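Local atomic coordinates of putative uncharacterized protein smu.1377c (Streptococcus mutans, PDB entry 3L7V), a protein that is of uncharacterised function but has a YrdC-like domain, may bind double-stranded RNA and may take part in tRNA modification. Residues T232-G237 with K269-D274; C263-R268 with N288-E293; M35-H40 with V211-E216; K54-V59 with T72-G77. One frame throughout, in Å; residues are numbered along the deposited sequence.

Interaction 1: T232-G237 with K269-D274. With SO4 (sulfate ion), chain G.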
# COMPACT_ATOMS: atom_id res chain seq x y z
N THR A 232 -12.79 -18.79 -3.39
CA THR A 232 -11.40 -19.19 -3.23
C THR A 232 -10.34 -18.14 -3.60
O THR A 232 -9.16 -18.35 -3.33
CB THR A 232 -11.11 -20.49 -4.00
OG1 THR A 232 -11.39 -20.31 -5.39
CG2 THR A 232 -11.95 -21.62 -3.44
N ARG A 233 -10.75 -17.03 -4.20
CA ARG A 233 -9.82 -15.95 -4.55
C ARG A 233 -9.34 -15.22 -3.30
O ARG A 233 -10.09 -15.06 -2.34
CB ARG A 233 -10.50 -14.94 -5.47
CG ARG A 233 -11.71 -14.26 -4.84
CD ARG A 233 -12.44 -13.33 -5.81
NE ARG A 233 -11.63 -12.15 -6.16
CZ ARG A 233 -11.53 -11.07 -5.41
NH1 ARG A 233 -12.18 -11.00 -4.26
NH2 ARG A 233 -10.77 -10.05 -5.80
N TYR A 234 -8.08 -14.76 -3.32
CA TYR A 234 -7.56 -13.83 -2.31
C TYR A 234 -8.21 -12.44 -2.39
O TYR A 234 -8.48 -11.92 -3.48
CB TYR A 234 -6.04 -13.70 -2.46
CG TYR A 234 -5.28 -14.95 -2.09
CD1 TYR A 234 -4.76 -15.79 -3.07
CD2 TYR A 234 -5.10 -15.31 -0.76
CE1 TYR A 234 -4.06 -16.94 -2.74
CE2 TYR A 234 -4.41 -16.47 -0.42
CZ TYR A 234 -3.89 -17.27 -1.40
OH TYR A 234 -3.21 -18.41 -1.05
N GLU A 235 -8.44 -11.82 -1.24
CA GLU A 235 -9.08 -10.50 -1.20
C GLU A 235 -8.15 -9.39 -0.68
O GLU A 235 -8.56 -8.23 -0.52
CB GLU A 235 -10.37 -10.56 -0.36
CG GLU A 235 -11.32 -11.70 -0.73
CD GLU A 235 -12.73 -11.50 -0.14
OE1 GLU A 235 -13.16 -12.35 0.68
OE2 GLU A 235 -13.40 -10.50 -0.49
N GLN A 236 -6.90 -9.74 -0.41
CA GLN A 236 -5.94 -8.79 0.13
C GLN A 236 -4.52 -9.20 -0.24
O GLN A 236 -4.29 -10.33 -0.68
CB GLN A 236 -6.08 -8.75 1.65
CG GLN A 236 -5.93 -10.12 2.28
CD GLN A 236 -6.43 -10.19 3.70
OE1 GLN A 236 -6.16 -11.16 4.41
NE2 GLN A 236 -7.16 -9.16 4.13
N GLY A 237 -3.56 -8.29 -0.05
CA GLY A 237 -2.17 -8.61 -0.27
C GLY A 237 -1.42 -9.03 0.99
O GLY A 237 -1.91 -8.82 2.11
N LYS A 269 -1.68 -13.20 5.44
CA LYS A 269 -1.70 -14.08 4.27
C LYS A 269 -2.39 -13.37 3.09
O LYS A 269 -3.26 -12.53 3.29
CB LYS A 269 -2.43 -15.38 4.67
CG LYS A 269 -2.30 -16.55 3.73
CD LYS A 269 -2.98 -17.78 4.33
CE LYS A 269 -2.96 -18.97 3.36
NZ LYS A 269 -3.43 -20.24 3.98
N GLY A 270 -2.02 -13.70 1.85
CA GLY A 270 -2.63 -13.04 0.71
C GLY A 270 -2.14 -13.44 -0.68
O GLY A 270 -1.46 -14.47 -0.83
N LEU A 271 -2.49 -12.64 -1.68
CA LEU A 271 -2.13 -12.91 -3.08
C LEU A 271 -0.64 -13.32 -3.24
O LEU A 271 0.25 -12.63 -2.74
CB LEU A 271 -2.44 -11.69 -3.96
CG LEU A 271 -2.33 -11.90 -5.48
CD1 LEU A 271 -3.43 -12.83 -6.00
CD2 LEU A 271 -2.35 -10.58 -6.26
N ASP A 272 -0.40 -14.44 -3.92
CA ASP A 272 0.95 -14.93 -4.22
C ASP A 272 1.83 -15.27 -3.02
O ASP A 272 3.05 -15.18 -3.10
CB ASP A 272 1.72 -13.96 -5.13
CG ASP A 272 1.31 -14.06 -6.59
OD1 ASP A 272 0.77 -15.11 -7.00
OD2 ASP A 272 1.53 -13.08 -7.33
N ILE A 273 1.22 -15.67 -1.91
CA ILE A 273 1.99 -15.98 -0.70
C ILE A 273 3.06 -17.07 -0.98
O ILE A 273 4.14 -17.05 -0.39
CB ILE A 273 1.07 -16.36 0.50
CG1 ILE A 273 1.90 -16.63 1.77
CG2 ILE A 273 0.16 -17.55 0.16
CD1 ILE A 273 2.71 -15.42 2.24
N ASP A 274 2.75 -18.01 -1.87
CA ASP A 274 3.71 -19.07 -2.21
C ASP A 274 5.03 -18.55 -2.83
O ASP A 274 6.11 -19.02 -2.48
CB ASP A 274 3.05 -20.13 -3.12
CG ASP A 274 2.64 -19.57 -4.48
OD1 ASP A 274 2.82 -20.28 -5.49
OD2 ASP A 274 2.16 -18.42 -4.56
S SO4 G . -5.10 -13.27 7.92
O1 SO4 G . -3.70 -12.85 7.79
O2 SO4 G . -5.19 -14.31 8.93
O3 SO4 G . -5.92 -12.12 8.32
O4 SO4 G . -5.57 -13.78 6.64
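Gln236 O takes the N-H of Leu271 at 3.1 Å from O to N, a nearly straight bond (167° at the hydrogen) that lies in the plane of the carbonyl. It holds the loop 232-237 against the start of a type II turn running from Gly270 to Ile273. Beside it, the ring of Tyr234 lies with one face against the Gly270-Leu271 peptide: Gly270 C comes within 3.5 Å of Tyr234 CD2, and Gly270 O sits over the ring centre. Leu271 CA adds an off-centre CH-pi contact to the same ring, 4.2 Å from its centroid. The ring gets there because Tyr234 CG stands anti to the carbonyl carbon (chi1 -68°). At its far end Tyr234 OH meets Ile273 CG2 at 3.7 Å, the two side chains crossing at about a right angle. Gly270 presses its backbone against Gln236 O, with 3.5 Å between Gly270 CA and that oxygen. On the polar flank the N-H of Lys269 binds O1 of a sulfate ion, probably from the crystallisation liquor. The contact thus pins the loop between helix 218-223 and strand 239-241 onto the link from strand 265-268 into helix 273-283, with Gln225 bonded to Tyr234 O and Val238 packed on Ile273.

Interaction 2: C263-R268 with N288-E293. With SO4 (sulfate ion), chain B.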
# COMPACT_ATOMS: atom_id res chain seq x y z
N CYS A 263 13.86 -10.90 13.51
CA CYS A 263 13.86 -11.31 12.10
C CYS A 263 12.55 -10.95 11.39
O CYS A 263 11.57 -10.57 12.04
CB CYS A 263 14.13 -12.81 12.00
SG CYS A 263 12.89 -13.85 12.81
N PRO A 264 12.52 -11.05 10.04
CA PRO A 264 11.28 -10.74 9.29
C PRO A 264 10.10 -11.59 9.76
O PRO A 264 10.34 -12.75 10.10
CB PRO A 264 11.62 -11.12 7.85
CG PRO A 264 13.15 -11.11 7.78
CD PRO A 264 13.65 -11.41 9.16
N VAL A 265 8.87 -11.05 9.77
CA VAL A 265 7.69 -11.84 10.17
C VAL A 265 6.47 -11.66 9.23
O VAL A 265 5.98 -10.55 9.06
CB VAL A 265 7.22 -11.46 11.59
CG1 VAL A 265 5.95 -12.25 11.97
CG2 VAL A 265 8.34 -11.67 12.63
N VAL A 266 5.97 -12.75 8.65
CA VAL A 266 4.77 -12.64 7.83
C VAL A 266 3.54 -12.50 8.75
O VAL A 266 3.24 -13.42 9.51
CB VAL A 266 4.61 -13.86 6.88
CG1 VAL A 266 3.25 -13.81 6.12
CG2 VAL A 266 5.79 -13.96 5.91
N ILE A 267 2.85 -11.36 8.69
CA ILE A 267 1.70 -11.11 9.57
C ILE A 267 0.30 -11.18 8.91
O ILE A 267 -0.72 -11.25 9.60
CB ILE A 267 1.87 -9.80 10.44
CG1 ILE A 267 2.20 -8.57 9.59
CG2 ILE A 267 2.96 -9.98 11.50
CD1 ILE A 267 1.03 -7.99 8.91
N ARG A 268 0.25 -11.20 7.58
CA ARG A 268 -1.02 -11.37 6.88
C ARG A 268 -0.84 -12.18 5.60
O ARG A 268 0.03 -11.88 4.79
CB ARG A 268 -1.67 -10.01 6.57
CG ARG A 268 -3.15 -10.05 6.19
CD ARG A 268 -3.76 -8.63 6.02
NE ARG A 268 -3.37 -7.98 4.76
CZ ARG A 268 -3.78 -6.77 4.37
NH1 ARG A 268 -4.60 -6.06 5.13
NH2 ARG A 268 -3.37 -6.27 3.21
N ASN A 288 10.00 -15.82 10.45
CA ASN A 288 8.84 -16.36 11.18
C ASN A 288 7.53 -16.23 10.41
O ASN A 288 7.34 -15.28 9.65
CB ASN A 288 8.65 -15.63 12.53
CG ASN A 288 9.70 -16.00 13.58
OD1 ASN A 288 9.60 -15.60 14.74
ND2 ASN A 288 10.72 -16.75 13.17
N TYR A 289 6.61 -17.17 10.62
CA TYR A 289 5.27 -17.05 10.02
C TYR A 289 4.23 -16.90 11.15
O TYR A 289 4.13 -17.80 11.99
CB TYR A 289 4.97 -18.28 9.13
CG TYR A 289 3.60 -18.27 8.49
CD1 TYR A 289 3.42 -17.79 7.20
CD2 TYR A 289 2.49 -18.75 9.17
CE1 TYR A 289 2.16 -17.76 6.61
CE2 TYR A 289 1.24 -18.75 8.60
CZ TYR A 289 1.07 -18.25 7.32
OH TYR A 289 -0.18 -18.24 6.75
N ARG A 290 3.50 -15.78 11.16
CA ARG A 290 2.49 -15.50 12.21
C ARG A 290 1.15 -14.92 11.70
O ARG A 290 0.85 -13.75 11.90
CB ARG A 290 3.06 -14.57 13.31
CG ARG A 290 4.29 -15.11 14.10
CD ARG A 290 3.92 -16.24 15.07
NE ARG A 290 5.05 -16.66 15.92
CZ ARG A 290 5.99 -17.54 15.55
NH1 ARG A 290 5.94 -18.08 14.35
NH2 ARG A 290 6.97 -17.87 16.38
N GLN A 291 0.34 -15.76 11.06
CA GLN A 291 -0.94 -15.33 10.49
C GLN A 291 -1.84 -14.63 11.52
O GLN A 291 -2.01 -15.12 12.64
CB GLN A 291 -1.69 -16.54 9.87
CG GLN A 291 -2.65 -16.18 8.74
CD GLN A 291 -3.39 -17.38 8.16
OE1 GLN A 291 -4.60 -17.31 7.91
NE2 GLN A 291 -2.68 -18.49 7.93
N GLY A 292 -2.41 -13.49 11.14
CA GLY A 292 -3.44 -12.86 11.94
C GLY A 292 -2.93 -11.83 12.93
O GLY A 292 -3.68 -11.35 13.77
N GLU A 293 -1.65 -11.49 12.85
CA GLU A 293 -1.12 -10.45 13.72
C GLU A 293 -1.30 -9.04 13.13
O GLU A 293 -0.70 -8.08 13.60
CB GLU A 293 0.33 -10.73 14.07
CG GLU A 293 0.53 -12.07 14.75
CD GLU A 293 -0.39 -12.26 15.93
OE1 GLU A 293 -0.61 -11.28 16.68
OE2 GLU A 293 -0.89 -13.38 16.12
S SO4 B . -6.00 -2.13 4.33
O1 SO4 B . -5.03 -1.43 5.18
O2 SO4 B . -6.20 -3.50 4.81
O3 SO4 B . -7.28 -1.43 4.36
O4 SO4 B . -5.48 -2.22 2.96
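Val266 N donates to Asn288 O at 3.0 Å in a parallel beta pairing, the two strands of a beta-alpha-beta unit joined through helix 273-283. Asn288 N donates to Pro264 O, and Arg290 N to Val266 O at 2.9 Å, so that Asn288 and Arg290 hold the N-H and the C=O of Val266. Side chains pack closely along this ladder. Val265 and Asn288 share one face, where Val265 CG2 touches Asn288 CB and Val265 CG1 lies 3.9 Å from Arg290 CG. On the other face, Val266 CB and CG1 each come within 4.1 Å of Tyr289 CD1. Ile267 is buried, and its CG2 rests on Glu293 CB at 3.8 Å.

From Arg290 on the chain is exposed, and past it the pairing slackens. It leaves the sheet in a type II turn from Arg290 to Glu293, and Ile267 O is gripped from there by Gly292 N at 3.2 Å, well above the carbonyl plane, and weakly by Glu293 N. Arg290 bends at chi2 (-72°), which carries its guanidinium back over its own chain, where NH1 binds Tyr289 O. Toward strand 239-241, Ile267 and Arg268 both face Met239 in a classic beta bulge. Arg268 turns away from 288-293 to a sulfate that Ser188 N also holds; its NH1 lies 3.0 Å from sulfate O2, which meets the guanidinium edge in plane.

Interaction 3: M35-H40 with V211-E216. With SO4 (sulfate ion), chain D.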
# COMPACT_ATOMS: atom_id res chain seq x y z
N MSE A 35 -24.42 13.00 -5.61
CA MSE A 35 -24.25 12.42 -6.94
C MSE A 35 -22.75 12.22 -7.20
O MSE A 35 -21.94 13.09 -6.89
CB MSE A 35 -24.82 13.35 -8.03
CG MSE A 35 -26.30 13.19 -8.33
SE MSE A 35 -26.77 13.85 -10.12
CE MSE A 35 -25.54 12.79 -11.18
N THR A 36 -22.37 11.09 -7.78
CA THR A 36 -20.95 10.84 -8.06
C THR A 36 -20.69 10.36 -9.49
O THR A 36 -21.37 9.47 -10.00
CB THR A 36 -20.37 9.81 -7.08
OG1 THR A 36 -20.64 10.23 -5.74
CG2 THR A 36 -18.86 9.67 -7.27
N LYS A 37 -19.69 10.97 -10.13
CA LYS A 37 -19.29 10.59 -11.49
C LYS A 37 -18.52 9.25 -11.53
O LYS A 37 -17.63 9.01 -10.72
CB LYS A 37 -18.43 11.72 -12.10
CG LYS A 37 -17.85 11.40 -13.46
CD LYS A 37 -18.95 11.16 -14.48
CE LYS A 37 -18.38 10.91 -15.87
NZ LYS A 37 -19.46 10.64 -16.86
N HIS A 38 -18.90 8.38 -12.46
CA HIS A 38 -18.22 7.09 -12.68
C HIS A 38 -17.62 7.08 -14.08
O HIS A 38 -18.29 7.49 -15.04
CB HIS A 38 -19.20 5.91 -12.57
CG HIS A 38 -19.71 5.64 -11.19
ND1 HIS A 38 -19.85 4.36 -10.70
CD2 HIS A 38 -20.12 6.47 -10.21
CE1 HIS A 38 -20.33 4.42 -9.47
NE2 HIS A 38 -20.49 5.69 -9.14
N ILE A 39 -16.39 6.59 -14.19
CA ILE A 39 -15.71 6.40 -15.48
C ILE A 39 -15.08 5.01 -15.59
O ILE A 39 -14.86 4.34 -14.58
CB ILE A 39 -14.60 7.46 -15.73
CG1 ILE A 39 -13.63 7.51 -14.54
CG2 ILE A 39 -15.18 8.82 -15.96
CD1 ILE A 39 -12.36 8.31 -14.83
N HIS A 40 -14.76 4.58 -16.82
CA HIS A 40 -14.07 3.31 -17.05
C HIS A 40 -12.59 3.46 -17.42
O HIS A 40 -12.25 4.17 -18.36
CB HIS A 40 -14.80 2.49 -18.12
CG HIS A 40 -16.06 1.83 -17.64
ND1 HIS A 40 -16.12 0.50 -17.29
CD2 HIS A 40 -17.31 2.33 -17.45
CE1 HIS A 40 -17.35 0.20 -16.91
NE2 HIS A 40 -18.09 1.29 -16.99
N VAL A 211 -17.38 10.30 -1.97
CA VAL A 211 -16.14 10.34 -2.76
C VAL A 211 -16.37 11.21 -4.01
O VAL A 211 -17.52 11.39 -4.42
CB VAL A 211 -15.70 8.90 -3.14
CG1 VAL A 211 -14.97 8.84 -4.46
CG2 VAL A 211 -14.86 8.30 -2.01
N ASP A 212 -15.29 11.77 -4.57
CA ASP A 212 -15.39 12.69 -5.71
C ASP A 212 -15.42 12.02 -7.10
O ASP A 212 -15.92 12.60 -8.06
CB ASP A 212 -14.27 13.75 -5.69
CG ASP A 212 -14.15 14.47 -4.34
OD1 ASP A 212 -15.18 14.74 -3.68
OD2 ASP A 212 -13.00 14.77 -3.94
N LEU A 213 -14.88 10.80 -7.21
CA LEU A 213 -14.87 10.04 -8.47
C LEU A 213 -14.67 8.54 -8.21
O LEU A 213 -13.94 8.16 -7.30
CB LEU A 213 -13.75 10.55 -9.39
CG LEU A 213 -13.51 9.89 -10.75
CD1 LEU A 213 -14.48 10.43 -11.78
CD2 LEU A 213 -12.08 10.13 -11.22
N VAL A 214 -15.32 7.71 -9.02
CA VAL A 214 -15.12 6.26 -8.97
C VAL A 214 -14.61 5.73 -10.31
O VAL A 214 -15.29 5.86 -11.34
CB VAL A 214 -16.43 5.50 -8.63
CG1 VAL A 214 -16.18 3.99 -8.59
CG2 VAL A 214 -17.05 6.00 -7.31
N ILE A 215 -13.43 5.12 -10.31
CA ILE A 215 -12.89 4.51 -11.51
C ILE A 215 -13.20 3.01 -11.50
O ILE A 215 -12.84 2.32 -10.55
CB ILE A 215 -11.37 4.76 -11.61
CG1 ILE A 215 -11.07 6.26 -11.75
CG2 ILE A 215 -10.76 3.97 -12.75
CD1 ILE A 215 -9.63 6.66 -11.32
N GLU A 216 -13.88 2.54 -12.56
CA GLU A 216 -14.33 1.14 -12.67
C GLU A 216 -13.46 0.27 -13.60
O GLU A 216 -12.98 0.76 -14.62
CB GLU A 216 -15.78 1.08 -13.19
CG GLU A 216 -16.79 1.86 -12.34
CD GLU A 216 -18.25 1.58 -12.72
OE1 GLU A 216 -18.51 0.70 -13.58
OE2 GLU A 216 -19.15 2.23 -12.15
S SO4 D . -15.85 -3.09 -16.39
O1 SO4 D . -14.91 -2.23 -17.11
O2 SO4 D . -15.99 -2.58 -15.03
O3 SO4 D . -17.15 -3.07 -17.07
O4 SO4 D . -15.34 -4.46 -16.39
O HOH W 1 -18.54 13.49 -9.21
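A parallel pair of strands, 37-40 beside 213-216, forms one end of the mixed sheet, and His38 bonds to Glu216 across it. Three backbone bonds set the pairing: Val214 N to Lys37 O, Ile39 N to Val214 O, and Glu216 N to Ile39 O at 2.9 Å. On the face shared with Val214, His38 ND1 donates to Glu216 OE2 at 2.7 Å, almost straight at 173°. OE2 accepts with its anti lone pair and lies in the imidazole plane, while the carboxylate as a whole is turned 79° from the ring. Val214 CB sits over the centre of that ring, 4.0 Å from its centroid, while Glu208 takes His38 NE2; the imidazole is therefore fixed at both nitrogens and on one face. Glu216 CB lies over a face of His40, displaced toward the rim, and His40 ND1 reaches sulfate O1 at 3.0 Å. On the face that carries Ile39, Ile215 and Leu213, Ile39 CD1 packs on Ile215 CG1 at 3.9 Å and near Leu213 CD2. A water bridges Lys37 N and Asp212 O. Strand 37-40 is outermost in the sheet within this chain; strand 213-216 is flanked on its far side by strand 59-64, and helix 47-54 packs against Ile39 and Leu213.

Interaction 4: K54-V59 with T72-G77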
# COMPACT_ATOMS: atom_id res chain seq x y z
N LYS A 54 -4.62 15.69 -6.94
CA LYS A 54 -3.74 16.85 -6.86
C LYS A 54 -4.42 18.05 -6.14
O LYS A 54 -3.76 18.79 -5.40
CB LYS A 54 -3.28 17.24 -8.26
CG LYS A 54 -2.33 18.41 -8.30
CD LYS A 54 -1.94 18.71 -9.74
CE LYS A 54 -1.17 20.01 -9.82
NZ LYS A 54 -0.73 20.27 -11.22
N GLY A 55 -5.73 18.23 -6.34
CA GLY A 55 -6.48 19.29 -5.67
C GLY A 55 -6.68 19.10 -4.16
O GLY A 55 -6.84 17.97 -3.68
N GLU A 56 -6.70 20.20 -3.42
CA GLU A 56 -6.85 20.17 -1.95
C GLU A 56 -8.05 19.34 -1.50
O GLU A 56 -9.18 19.62 -1.89
CB GLU A 56 -6.96 21.60 -1.39
CG GLU A 56 -6.96 21.72 0.15
CD GLU A 56 -7.14 23.16 0.63
OE1 GLU A 56 -7.19 23.40 1.85
OE2 GLU A 56 -7.23 24.07 -0.22
N GLY A 57 -7.81 18.32 -0.67
CA GLY A 57 -8.86 17.47 -0.13
C GLY A 57 -9.45 16.43 -1.07
O GLY A 57 -10.47 15.81 -0.76
N GLY A 58 -8.83 16.22 -2.22
CA GLY A 58 -9.36 15.28 -3.19
C GLY A 58 -9.34 13.83 -2.71
O GLY A 58 -8.42 13.43 -2.00
N VAL A 59 -10.36 13.08 -3.10
CA VAL A 59 -10.55 11.67 -2.74
C VAL A 59 -11.19 10.89 -3.89
O VAL A 59 -12.25 11.28 -4.39
CB VAL A 59 -11.48 11.49 -1.51
CG1 VAL A 59 -11.70 10.01 -1.22
CG2 VAL A 59 -10.94 12.21 -0.28
N THR A 72 -6.03 9.20 -1.41
CA THR A 72 -5.92 10.64 -1.12
C THR A 72 -4.46 11.06 -0.94
O THR A 72 -3.56 10.22 -0.86
CB THR A 72 -6.75 11.08 0.13
OG1 THR A 72 -6.31 10.39 1.31
CG2 THR A 72 -8.21 10.81 -0.08
N SER A 73 -4.22 12.38 -0.86
CA SER A 73 -2.86 12.89 -0.72
C SER A 73 -2.65 14.00 0.34
O SER A 73 -1.58 14.59 0.40
CB SER A 73 -2.29 13.32 -2.09
OG SER A 73 -2.88 14.53 -2.53
N ASP A 74 -3.65 14.27 1.17
CA ASP A 74 -3.46 15.21 2.28
C ASP A 74 -4.31 14.92 3.52
O ASP A 74 -5.17 14.03 3.51
CB ASP A 74 -3.66 16.65 1.81
CG ASP A 74 -5.03 16.90 1.22
OD1 ASP A 74 -5.98 16.13 1.54
OD2 ASP A 74 -5.17 17.85 0.42
N LYS A 75 -4.08 15.68 4.59
CA LYS A 75 -4.83 15.49 5.84
C LYS A 75 -6.36 15.66 5.69
O LYS A 75 -7.13 14.83 6.20
CB LYS A 75 -4.28 16.44 6.91
CG LYS A 75 -5.01 16.40 8.25
CD LYS A 75 -4.71 15.14 9.01
CE LYS A 75 -5.31 15.20 10.42
NZ LYS A 75 -4.58 16.12 11.34
N LYS A 76 -6.79 16.71 5.00
CA LYS A 76 -8.21 16.92 4.71
C LYS A 76 -8.87 15.73 3.98
O LYS A 76 -10.03 15.39 4.24
CB LYS A 76 -8.42 18.20 3.90
CG LYS A 76 -9.04 19.35 4.67
CD LYS A 76 -10.56 19.21 4.74
CE LYS A 76 -10.99 18.19 5.78
NZ LYS A 76 -12.44 17.84 5.69
N GLY A 77 -8.14 15.11 3.05
CA GLY A 77 -8.65 13.94 2.35
C GLY A 77 -8.67 12.71 3.25
O GLY A 77 -9.57 11.88 3.13
O HOH W 2 -5.75 14.74 -1.65
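Gly57 and Gly77 bring their backbones together, CA to CA 4.3 Å, where a type II turn from Gly55 to Gly58 meets the first turn of helix 75-85. The turn is closed by its own bond, Gly58 N to Gly55 O at 3.0 Å, and Gly57 takes a positive phi of 77° within it. The polar link between the segments is the side chain of Asp74. Its OD2 accepts from Gly57 N at 2.9 Å and 169°, using the syn lone pair, while OD1 accepts from Gly77 N at 2.8 Å, met nearly along the C-O bond. Asp74 holds the N-cap position, and its chi1 of 59°, with CG between the backbone N and the carbonyl carbon, brings OD1 to Gly77 N. Around these bonds side-chain carbons meet the glycine backbone: Lys76 CB lies 4.1 Å from Gly57 CA, and Gly58 O is 3.3 Å from Thr72 CG2. A water bridges the segments, accepting from Ser73 N and lying 3.0 Å from Gly58 O, to which it can donate; the hydroxyl of Ser73 itself bonds to Val53 O. One carboxylate thus serves two backbone N-H groups, one in each segment, so the cap of helix 75-85 is also the tie to the turn. The N-H groups at the helix start would probably stabilise its negative charge.

How the interactions relate
Interactions 2 and 3 are both parallel strand pairings at the two outermost strands of one sheet, with centres about 36 Å apart on opposite sides of the chain's centre; interaction 3 adds a histidine-carboxylate bond, whereas interaction 2 relies on backbone bonds and apolar packing. Interactions 1 and 4 involve turns and helix starts: an aromatic ring laid on a peptide in the first, a carboxylate cap in the second. Interaction 4 is the most buried, the others being partly exposed. Neighbours connect in pairs. Gly237 O of interaction 1 probably bonds Arg268 NH2 of interaction 2, while Asp212 N of interaction 3 probably bonds Val59 O of interaction 4.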